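Local structure of peptidase S15/CocE/NonD (Thaumarchaeota archaeon SCGC AB-539-E09, 4PF1) at residues V355-P358 with F359-Y363; W611-A614 with E615-T618; M187-G190 with W191-D194. The protein is a serine aminopeptidase of the alpha/beta-hydrolase fold that probably cleaves residues from the N termini of peptides. All coordinates share one frame; numbering follows the deposited sequence.

Overall arrangement
Followed from the N terminus, the chain first meets interaction 3 (187-194), in the loop that leaves strand 178-184 of the large mixed sheet. Interaction 1 (355-363) comes next, on helix 347-365, which packs against that same sheet, and interaction 2 (611-618) follows near the C terminus, where long strand 606-625 is interrupted within an antiparallel sheet. Interaction 3 closes a tight loop, interaction 1 links successive helical turns, and interaction 2 closes a turn. They run in series, so none nests in or crosses another; the centres of interactions 1 and 2 lie about 50 Å apart, with the centre of interaction 3 about 28 Å and 31 Å from them, respectively.

Interaction 1 of 3, residues V355-P358 with F359-Y363; sequences VMQP and FLDHY
Q357 and D361 sit one turn apart on helix 347-365 and join through their polar ends. From CB the chain of Q357 first leaves with CG anti to the backbone N (chi1 -161°), then bends at chi2 (53°), and this fold brings it back along the helix toward D361. CG passes 3.5 Å from D361 OD2. At the tip the amide divides its work: OE1 accepts a hydrogen bond from T93 OG1, in helix 92-96, while NE2 gives one to D361 OD1 at 3.1 Å, arriving from above the carboxylate plane, with a weak second bond to OD2. The two flat groups are turned 65° from each other, and D361 OD1 is also hydrogen-bonded by Y99 OH. With an alanine here, T93 OG1 and D361 OD1 would each probably lose a partner, and the carboxylate would be freer to turn.

The backbone joins the same pair, D361 N to Q357 O at 2.8 Å; one residue on, H362 N binds P358 O at 3.1 Å. P358 has no N-H to give to the preceding turn, and the helix kinks there. On the apolar side M356 CG lies beside L360 CD1 at 4.2 Å, the two chains pointing the same way; M356 and F359 pack on strands 178-184 and 287-292 of the central sheet, which suits a flexible thioether chain and an aromatic ring. A glutamine, able to donate and accept at once, thus couples this helix to helix 92-96 while offering an N-H that is likely to ease the negative charge of the carboxylate.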
ATOM      1  N   VAL A 355      17.124 -21.992  19.992  1.00 12.64           N
ATOM      2  CA  VAL A 355      18.547 -22.344  19.913  1.00 12.56           C
ATOM      3  C   VAL A 355      19.407 -21.395  20.772  1.00 17.59           C
ATOM      4  O   VAL A 355      20.152 -21.877  21.625  1.00 17.56           O
ATOM      5  CB  VAL A 355      19.063 -22.395  18.440  1.00 16.05           C
ATOM      6  CG1 VAL A 355      20.526 -22.839  18.379  1.00 15.96           C
ATOM      7  CG2 VAL A 355      18.189 -23.299  17.570  1.00 15.84           C
ATOM      8  N   MET A 356      19.316 -20.061  20.540  1.00 14.55           N
ATOM      9  CA  MET A 356      20.143 -19.071  21.243  1.00 14.25           C
ATOM     10  C   MET A 356      19.836 -18.993  22.750  1.00 19.03           C
ATOM     11  O   MET A 356      20.773 -19.014  23.549  1.00 18.69           O
ATOM     12  CB  MET A 356      20.021 -17.676  20.605  1.00 15.79           C
ATOM     13  CG  MET A 356      21.091 -16.698  21.099  1.00 18.96           C
ATOM     14  SD  MET A 356      20.783 -14.964  20.681  1.00 22.42           S
ATOM     15  CE  MET A 356      19.332 -14.642  21.657  1.00 19.44           C
ATOM     16  N   GLN A 357      18.550 -18.875  23.139  1.00 16.08           N
ATOM     17  CA  GLN A 357      18.193 -18.783  24.559  1.00 15.97           C
ATOM     18  C   GLN A 357      18.574 -20.082  25.334  1.00 20.05           C
ATOM     19  O   GLN A 357      19.243 -19.952  26.358  1.00 20.37           O
ATOM     20  CB  GLN A 357      16.713 -18.408  24.762  1.00 17.15           C
ATOM     21  CG  GLN A 357      16.391 -17.862  26.171  1.00 21.17           C
ATOM     22  CD  GLN A 357      17.276 -16.705  26.616  1.00 33.68           C
ATOM     23  OE1 GLN A 357      17.591 -15.780  25.853  1.00 26.21           O
ATOM     24  NE2 GLN A 357      17.672 -16.721  27.879  1.00 25.34           N
ATOM     25  N   PRO A 358      18.292 -21.326  24.840  1.00 16.06           N
ATOM     26  CA  PRO A 358      18.736 -22.521  25.590  1.00 16.18           C
ATOM     27  C   PRO A 358      20.266 -22.629  25.666  1.00 19.13           C
ATOM     28  O   PRO A 358      20.785 -23.114  26.668  1.00 18.63           O
ATOM     29  CB  PRO A 358      18.122 -23.686  24.804  1.00 18.01           C
ATOM     30  CG  PRO A 358      16.997 -23.079  24.039  1.00 22.05           C
ATOM     31  CD  PRO A 358      17.496 -21.719  23.661  1.00 17.30           C
ATOM     32  N   PHE A 359      20.984 -22.136  24.627  1.00 15.39           N
ATOM     33  CA  PHE A 359      22.453 -22.079  24.609  1.00 14.86           C
ATOM     34  C   PHE A 359      22.938 -21.204  25.776  1.00 18.60           C
ATOM     35  O   PHE A 359      23.749 -21.653  26.585  1.00 17.82           O
ATOM     36  CB  PHE A 359      22.958 -21.524  23.252  1.00 15.99           C
ATOM     37  CG  PHE A 359      24.428 -21.165  23.183  1.00 17.29           C
ATOM     38  CD1 PHE A 359      25.392 -22.144  22.958  1.00 20.40           C
ATOM     39  CD2 PHE A 359      24.845 -19.843  23.298  1.00 18.74           C
ATOM     40  CE1 PHE A 359      26.748 -21.808  22.871  1.00 21.09           C
ATOM     41  CE2 PHE A 359      26.202 -19.510  23.215  1.00 21.32           C
ATOM     42  CZ  PHE A 359      27.143 -20.494  23.004  1.00 19.51           C
ATOM     43  N   LEU A 360      22.390 -19.972  25.882  1.00 15.33           N
ATOM     44  CA  LEU A 360      22.735 -19.011  26.933  1.00 15.22           C
ATOM     45  C   LEU A 360      22.310 -19.504  28.314  1.00 19.36           C
ATOM     46  O   LEU A 360      23.101 -19.417  29.252  1.00 19.21           O
ATOM     47  CB  LEU A 360      22.102 -17.632  26.653  1.00 14.80           C
ATOM     48  CG  LEU A 360      22.572 -16.892  25.391  1.00 18.66           C
ATOM     49  CD1 LEU A 360      21.705 -15.683  25.121  1.00 18.25           C
ATOM     50  CD2 LEU A 360      24.042 -16.481  25.496  1.00 19.80           C
ATOM     51  N   ASP A 361      21.072 -20.036  28.440  1.00 15.60           N
ATOM     52  CA  ASP A 361      20.541 -20.525  29.715  1.00 16.02           C
ATOM     53  C   ASP A 361      21.388 -21.658  30.297  1.00 19.66           C
ATOM     54  O   ASP A 361      21.565 -21.709  31.514  1.00 19.08           O
ATOM     55  CB  ASP A 361      19.077 -20.970  29.577  1.00 17.93           C
ATOM     56  CG  ASP A 361      18.088 -19.824  29.461  1.00 29.68           C
ATOM     57  OD1 ASP A 361      18.332 -18.759  30.077  1.00 30.03           O
ATOM     58  OD2 ASP A 361      17.039 -20.011  28.810  1.00 36.69           O
ATOM     59  N   HIS A 362      21.951 -22.535  29.437  1.00 16.34           N
ATOM     60  CA  HIS A 362      22.794 -23.631  29.909  1.00 16.47           C
ATOM     61  C   HIS A 362      24.097 -23.118  30.547  1.00 21.34           C
ATOM     62  O   HIS A 362      24.448 -23.566  31.634  1.00 21.74           O
ATOM     63  CB  HIS A 362      23.110 -24.636  28.785  1.00 17.01           C
ATOM     64  CG  HIS A 362      24.186 -25.614  29.159  1.00 20.68           C
ATOM     65  ND1 HIS A 362      23.999 -26.540  30.169  1.00 23.01           N
ATOM     66  CD2 HIS A 362      25.456 -25.717  28.704  1.00 22.50           C
ATOM     67  CE1 HIS A 362      25.147 -27.192  30.281  1.00 22.66           C
ATOM     68  NE2 HIS A 362      26.050 -26.739  29.412  1.00 22.80           N
ATOM     69  N   TYR A 363      24.813 -22.203  29.872  1.00 18.17           N
ATOM     70  CA  TYR A 363      26.099 -21.700  30.361  1.00 18.61           C
ATOM     71  C   TYR A 363      25.964 -20.598  31.420  1.00 23.67           C
ATOM     72  O   TYR A 363      26.921 -20.350  32.155  1.00 24.05           O
ATOM     73  CB  TYR A 363      26.965 -21.186  29.194  1.00 19.58           C
ATOM     74  CG  TYR A 363      27.429 -22.271  28.244  1.00 21.21           C
ATOM     75  CD1 TYR A 363      28.370 -23.219  28.639  1.00 23.63           C
ATOM     76  CD2 TYR A 363      26.962 -22.325  26.933  1.00 21.37           C
ATOM     77  CE1 TYR A 363      28.798 -24.222  27.770  1.00 24.42           C
ATOM     78  CE2 TYR A 363      27.388 -23.317  26.052  1.00 22.40           C
ATOM     79  CZ  TYR A 363      28.313 -24.260  26.471  1.00 30.67           C
ATOM     80  OH  TYR A 363      28.748 -25.235  25.605  1.00 32.39           O
TER

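Interaction 2 of 3, residues W611-A614 with E615-T618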
ATOM      1  N   TRP A 611      36.126 -17.453 -21.869  1.00 16.81           N
ATOM      2  CA  TRP A 611      36.507 -18.629 -22.648  1.00 16.83           C
ATOM      3  C   TRP A 611      35.924 -19.926 -22.085  1.00 19.71           C
ATOM      4  O   TRP A 611      35.790 -20.077 -20.873  1.00 18.17           O
ATOM      5  CB  TRP A 611      38.033 -18.715 -22.760  1.00 16.04           C
ATOM      6  CG  TRP A 611      38.614 -17.688 -23.694  1.00 17.40           C
ATOM      7  CD1 TRP A 611      38.669 -16.337 -23.502  1.00 20.02           C
ATOM      8  CD2 TRP A 611      39.204 -17.936 -24.978  1.00 17.95           C
ATOM      9  NE1 TRP A 611      39.249 -15.727 -24.590  1.00 19.88           N
ATOM     10  CE2 TRP A 611      39.584 -16.685 -25.514  1.00 21.91           C
ATOM     11  CE3 TRP A 611      39.457 -19.098 -25.727  1.00 19.94           C
ATOM     12  CZ2 TRP A 611      40.236 -16.566 -26.747  1.00 21.86           C
ATOM     13  CZ3 TRP A 611      40.086 -18.978 -26.958  1.00 22.09           C
ATOM     14  CH2 TRP A 611      40.457 -17.723 -27.461  1.00 22.74           C
ATOM     15  N   ARG A 612      35.576 -20.861 -22.983  1.00 16.53           N
ATOM     16  CA  ARG A 612      34.958 -22.146 -22.638  1.00 16.15           C
ATOM     17  C   ARG A 612      35.464 -23.245 -23.582  1.00 20.49           C
ATOM     18  O   ARG A 612      34.765 -23.651 -24.516  1.00 20.07           O
ATOM     19  CB  ARG A 612      33.417 -22.039 -22.679  1.00 14.53           C
ATOM     20  CG  ARG A 612      32.888 -21.093 -23.760  1.00 16.26           C
ATOM     21  CD  ARG A 612      31.391 -21.177 -23.894  1.00 17.95           C
ATOM     22  NE  ARG A 612      30.887 -20.212 -24.872  1.00 22.19           N
ATOM     23  CZ  ARG A 612      30.731 -20.468 -26.166  1.00 29.41           C
ATOM     24  NH1 ARG A 612      31.036 -21.665 -26.655  1.00 11.85           N
ATOM     25  NH2 ARG A 612      30.261 -19.532 -26.980  1.00 15.93           N
ATOM     26  N   THR A 613      36.716 -23.677 -23.363  1.00 17.55           N
ATOM     27  CA  THR A 613      37.387 -24.702 -24.175  1.00 17.98           C
ATOM     28  C   THR A 613      37.972 -25.781 -23.261  1.00 21.53           C
ATOM     29  O   THR A 613      37.969 -25.605 -22.047  1.00 20.47           O
ATOM     30  CB  THR A 613      38.498 -24.061 -25.047  1.00 25.27           C
ATOM     31  OG1 THR A 613      39.515 -23.530 -24.198  1.00 24.40           O
ATOM     32  CG2 THR A 613      37.978 -22.971 -25.971  1.00 23.62           C
ATOM     33  N   ALA A 614      38.501 -26.880 -23.839  1.00 19.19           N
ATOM     34  CA  ALA A 614      39.147 -27.954 -23.068  1.00 19.61           C
ATOM     35  C   ALA A 614      40.312 -27.396 -22.228  1.00 23.79           C
ATOM     36  O   ALA A 614      40.449 -27.752 -21.055  1.00 23.76           O
ATOM     37  CB  ALA A 614      39.651 -29.042 -24.009  1.00 20.80           C
ATOM     38  N   GLU A 615      41.108 -26.479 -22.828  1.00 19.79           N
ATOM     39  CA  GLU A 615      42.250 -25.808 -22.203  1.00 19.68           C
ATOM     40  C   GLU A 615      41.792 -24.785 -21.151  1.00 22.45           C
ATOM     41  O   GLU A 615      42.391 -24.708 -20.076  1.00 21.80           O
ATOM     42  CB  GLU A 615      43.102 -25.114 -23.284  1.00 21.39           C
ATOM     43  CG  GLU A 615      44.394 -24.491 -22.771  1.00 32.99           C
ATOM     44  CD  GLU A 615      45.273 -23.843 -23.827  1.00 53.46           C
ATOM     45  OE1 GLU A 615      44.730 -23.351 -24.844  1.00 47.41           O
ATOM     46  OE2 GLU A 615      46.507 -23.796 -23.618  1.00 48.51           O
ATOM     47  N   TYR A 616      40.746 -23.990 -21.471  1.00 18.57           N
ATOM     48  CA  TYR A 616      40.217 -22.949 -20.577  1.00 18.03           C
ATOM     49  C   TYR A 616      38.731 -23.228 -20.213  1.00 21.35           C
ATOM     50  O   TYR A 616      37.840 -22.539 -20.723  1.00 20.23           O
ATOM     51  CB  TYR A 616      40.362 -21.552 -21.227  1.00 19.25           C
ATOM     52  CG  TYR A 616      41.750 -21.222 -21.737  1.00 22.21           C
ATOM     53  CD1 TYR A 616      42.821 -21.071 -20.860  1.00 24.42           C
ATOM     54  CD2 TYR A 616      41.974 -20.964 -23.087  1.00 23.49           C
ATOM     55  CE1 TYR A 616      44.092 -20.730 -21.319  1.00 25.74           C
ATOM     56  CE2 TYR A 616      43.241 -20.621 -23.559  1.00 25.09           C
ATOM     57  CZ  TYR A 616      44.299 -20.509 -22.671  1.00 32.63           C
ATOM     58  OH  TYR A 616      45.550 -20.164 -23.127  1.00 32.54           O
ATOM     59  N   PRO A 617      38.428 -24.234 -19.347  1.00 17.88           N
ATOM     60  CA  PRO A 617      37.018 -24.529 -19.053  1.00 17.07           C
ATOM     61  C   PRO A 617      36.435 -23.683 -17.912  1.00 19.92           C
ATOM     62  O   PRO A 617      36.556 -24.045 -16.734  1.00 19.71           O
ATOM     63  CB  PRO A 617      37.031 -26.025 -18.715  1.00 19.10           C
ATOM     64  CG  PRO A 617      38.412 -26.294 -18.206  1.00 23.93           C
ATOM     65  CD  PRO A 617      39.332 -25.185 -18.662  1.00 19.81           C
ATOM     66  N   THR A 618      35.772 -22.561 -18.270  1.00 14.74           N
ATOM     67  CA  THR A 618      35.090 -21.714 -17.290  1.00 13.23           C
ATOM     68  C   THR A 618      33.904 -22.491 -16.734  1.00 16.59           C
ATOM     69  O   THR A 618      33.113 -23.042 -17.507  1.00 15.71           O
ATOM     70  CB  THR A 618      34.670 -20.374 -17.910  1.00 18.07           C
ATOM     71  OG1 THR A 618      35.842 -19.631 -18.248  1.00 17.03           O
ATOM     72  CG2 THR A 618      33.775 -19.548 -16.980  1.00 14.60           C
TER
HETATM   73  O   HOH W   1      41.679 -23.194 -25.965  1.00 30.94           O
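T613 to Y616 forms a beta turn with helical backbone angles at A614 and E615; T613 N donates to Y616 O across its neck at 3.1 Å, from above the carbonyl plane, and the chain leaves 129° from the direction in which it came. The threonine side chain adds a second closure. Its OG1 stands between the backbone N and the carbonyl carbon (chi1 65°), the crowded position, and there it accepts Y616 N, three residues on, at 3.0 Å. A short side chain ending in a hydroxyl suits this site, because it can reach a backbone N-H of the same turn. The same oxygen meets a water at 2.8 Å, and this water in turn donates to E615 OE1 at 3.3 Å, a long link that connects the exposed glutamate to the turn.

This turn interrupts strand 606-625, in an antiparallel sheet of the non-catalytic C-terminal domain that the S15 family carries. Strand neighbours frame it: R612 turns its end away to a salt bridge with D426, and W611 packs near F425.

W611 and Y616 run side by side on one flank, their CB atoms 4.0 Å apart. Further out the rings make an offset edge-to-face pair, the edge of Y616 directed at the face of the six-membered ring of W611, with planes at 77° and centroids 6.0 Å apart. E615 CG lies over the centre of one face of Y616. P617, which as a proline has no N-H to satisfy, sets its CB against T613 O. Beyond it, T618 OG1 donates to W611 O at 2.7 Å, nearly in line with the carbonyl bond, and the same hydroxyl is hydrogen-bonded to F493 N of strand 489-496.

Interaction 3 of 3, residues M187-G190 with W191-D194; sequences MVDG and WMGD
D194 OD2 grips V188 N and D189 N while D189 OD1 grips W191 N and M192 N, so that two aspartates pin different parts of a compact loop that follows strand 178-184 of the alpha/beta-hydrolase core. D189 starts an Asx turn within it. In that turn D189 OD1 accepts W191 N at 3.2 Å through its anti lone pair and also takes M192 N at 3.1 Å, this second donor coming from above the carboxylate plane. Two bonds on one oxygen, with CG anti to the backbone N (chi1 -158°), hold the carboxylate over the start of the turn, while OD2 is hydrogen-bonded to Y265 OH. The apolar part of M192 lies obliquely across it, its CG 3.4 Å from D189 OD2. Aspartate suits the place, since its chain is just long enough to reach N-H groups two and three residues on.

The tight part is the buried D189-D194 side, where D194 CB comes within 3.2 Å of D189 O. A slacker link lies within it: D189 O receives G193 N at 3.4 Å and D194 N at 3.0 Å, both weak bonds. G193 adopts a backbone conformation that glycine, without a side chain, reaches more easily than other residues. W191 also turns inward, among the rings of F197, Y265, W269 and Y537, its NE1 bonded to P263 O. M187 touches residues of the probable Ser-His-Asp triad, so the loop borders the likely active site.

The other side is looser. G190 and M192 are partly exposed, and G190 N is hydrogen-bonded to a glycerol molecule probably taken up from the crystallisation liquor.

D194 OD1 is hydrogen-bonded to G301 N, and its other oxygen faces the loop: OD2 takes V188 N and D189 N, each at 2.8 Å, from opposite faces of the carboxylate plane.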
ATOM      1  N   MET A 187      31.871  -8.377  11.627  1.00 15.70           N
ATOM      2  CA  MET A 187      32.873  -7.772  10.759  1.00 15.12           C
ATOM      3  C   MET A 187      34.160  -8.563  10.980  1.00 19.28           C
ATOM      4  O   MET A 187      34.689  -8.561  12.097  1.00 19.75           O
ATOM      5  CB  MET A 187      33.060  -6.275  11.098  1.00 17.19           C
ATOM      6  CG  MET A 187      31.817  -5.426  10.858  1.00 19.84           C
ATOM      7  SD  MET A 187      31.997  -3.701  11.405  1.00 23.09           S
ATOM      8  CE  MET A 187      33.160  -3.113  10.230  1.00 20.03           C
ATOM      9  N   VAL A 188      34.596  -9.337   9.977  1.00 15.14           N
ATOM     10  CA  VAL A 188      35.763 -10.218  10.129  1.00 15.01           C
ATOM     11  C   VAL A 188      36.906  -9.764   9.218  1.00 18.76           C
ATOM     12  O   VAL A 188      38.022  -9.560   9.698  1.00 18.71           O
ATOM     13  CB  VAL A 188      35.367 -11.702   9.897  1.00 18.46           C
ATOM     14  CG1 VAL A 188      36.587 -12.610   9.757  1.00 18.61           C
ATOM     15  CG2 VAL A 188      34.455 -12.194  11.014  1.00 18.21           C
ATOM     16  N   ASP A 189      36.639  -9.621   7.915  1.00 14.77           N
ATOM     17  CA  ASP A 189      37.651  -9.149   6.985  1.00 14.75           C
ATOM     18  C   ASP A 189      37.033  -8.123   6.048  1.00 18.84           C
ATOM     19  O   ASP A 189      36.346  -8.483   5.085  1.00 18.21           O
ATOM     20  CB  ASP A 189      38.301 -10.312   6.211  1.00 16.25           C
ATOM     21  CG  ASP A 189      39.678  -9.986   5.651  1.00 21.90           C
ATOM     22  OD1 ASP A 189      39.863  -8.856   5.140  1.00 22.42           O
ATOM     23  OD2 ASP A 189      40.545 -10.883   5.656  1.00 22.88           O
ATOM     24  N   GLY A 190      37.290  -6.851   6.351  1.00 15.41           N
ATOM     25  CA  GLY A 190      36.772  -5.708   5.608  1.00 15.07           C
ATOM     26  C   GLY A 190      37.299  -5.569   4.194  1.00 18.99           C
ATOM     27  O   GLY A 190      36.737  -4.814   3.402  1.00 18.84           O
ATOM     28  N   TRP A 191      38.377  -6.298   3.862  1.00 15.37           N
ATOM     29  CA  TRP A 191      38.985  -6.258   2.532  1.00 14.81           C
ATOM     30  C   TRP A 191      38.603  -7.491   1.714  1.00 19.66           C
ATOM     31  O   TRP A 191      38.256  -7.355   0.538  1.00 18.81           O
ATOM     32  CB  TRP A 191      40.513  -6.147   2.644  1.00 13.46           C
ATOM     33  CG  TRP A 191      41.200  -5.739   1.372  1.00 14.17           C
ATOM     34  CD1 TRP A 191      41.656  -4.494   1.053  1.00 17.09           C
ATOM     35  CD2 TRP A 191      41.547  -6.588   0.270  1.00 13.85           C
ATOM     36  NE1 TRP A 191      42.260  -4.513  -0.182  1.00 16.55           N
ATOM     37  CE2 TRP A 191      42.208  -5.785  -0.686  1.00 17.80           C
ATOM     38  CE3 TRP A 191      41.353  -7.953  -0.011  1.00 14.79           C
ATOM     39  CZ2 TRP A 191      42.693  -6.305  -1.891  1.00 17.21           C
ATOM     40  CZ3 TRP A 191      41.819  -8.460  -1.212  1.00 16.20           C
ATOM     41  CH2 TRP A 191      42.482  -7.642  -2.135  1.00 16.98           C
ATOM     42  N   MET A 192      38.716  -8.698   2.314  1.00 17.36           N
ATOM     43  CA  MET A 192      38.436  -9.953   1.612  1.00 17.42           C
ATOM     44  C   MET A 192      36.990 -10.047   1.127  1.00 20.89           C
ATOM     45  O   MET A 192      36.773 -10.400  -0.030  1.00 20.94           O
ATOM     46  CB  MET A 192      38.796 -11.180   2.464  1.00 19.94           C
ATOM     47  CG  MET A 192      40.273 -11.570   2.385  1.00 24.02           C
ATOM     48  SD  MET A 192      40.912 -11.880   0.707  1.00 28.31           S
ATOM     49  CE  MET A 192      39.914 -13.295   0.225  1.00 25.05           C
ATOM     50  N   GLY A 193      36.020  -9.723   1.981  1.00 16.91           N
ATOM     51  CA  GLY A 193      34.627  -9.801   1.549  1.00 16.23           C
ATOM     52  C   GLY A 193      33.551  -9.304   2.490  1.00 18.80           C
ATOM     53  O   GLY A 193      32.395  -9.719   2.364  1.00 17.60           O
ATOM     54  N   ASP A 194      33.885  -8.393   3.411  1.00 16.13           N
ATOM     55  CA  ASP A 194      32.851  -7.888   4.300  1.00 15.66           C
ATOM     56  C   ASP A 194      32.379  -6.466   3.888  1.00 19.25           C
ATOM     57  O   ASP A 194      31.754  -6.337   2.838  1.00 18.87           O
ATOM     58  CB  ASP A 194      33.249  -7.995   5.783  1.00 17.52           C
ATOM     59  CG  ASP A 194      33.125  -9.412   6.352  1.00 24.67           C
ATOM     60  OD1 ASP A 194      32.259 -10.179   5.867  1.00 23.51           O
ATOM     61  OD2 ASP A 194      33.882  -9.746   7.286  1.00 29.39           O
TER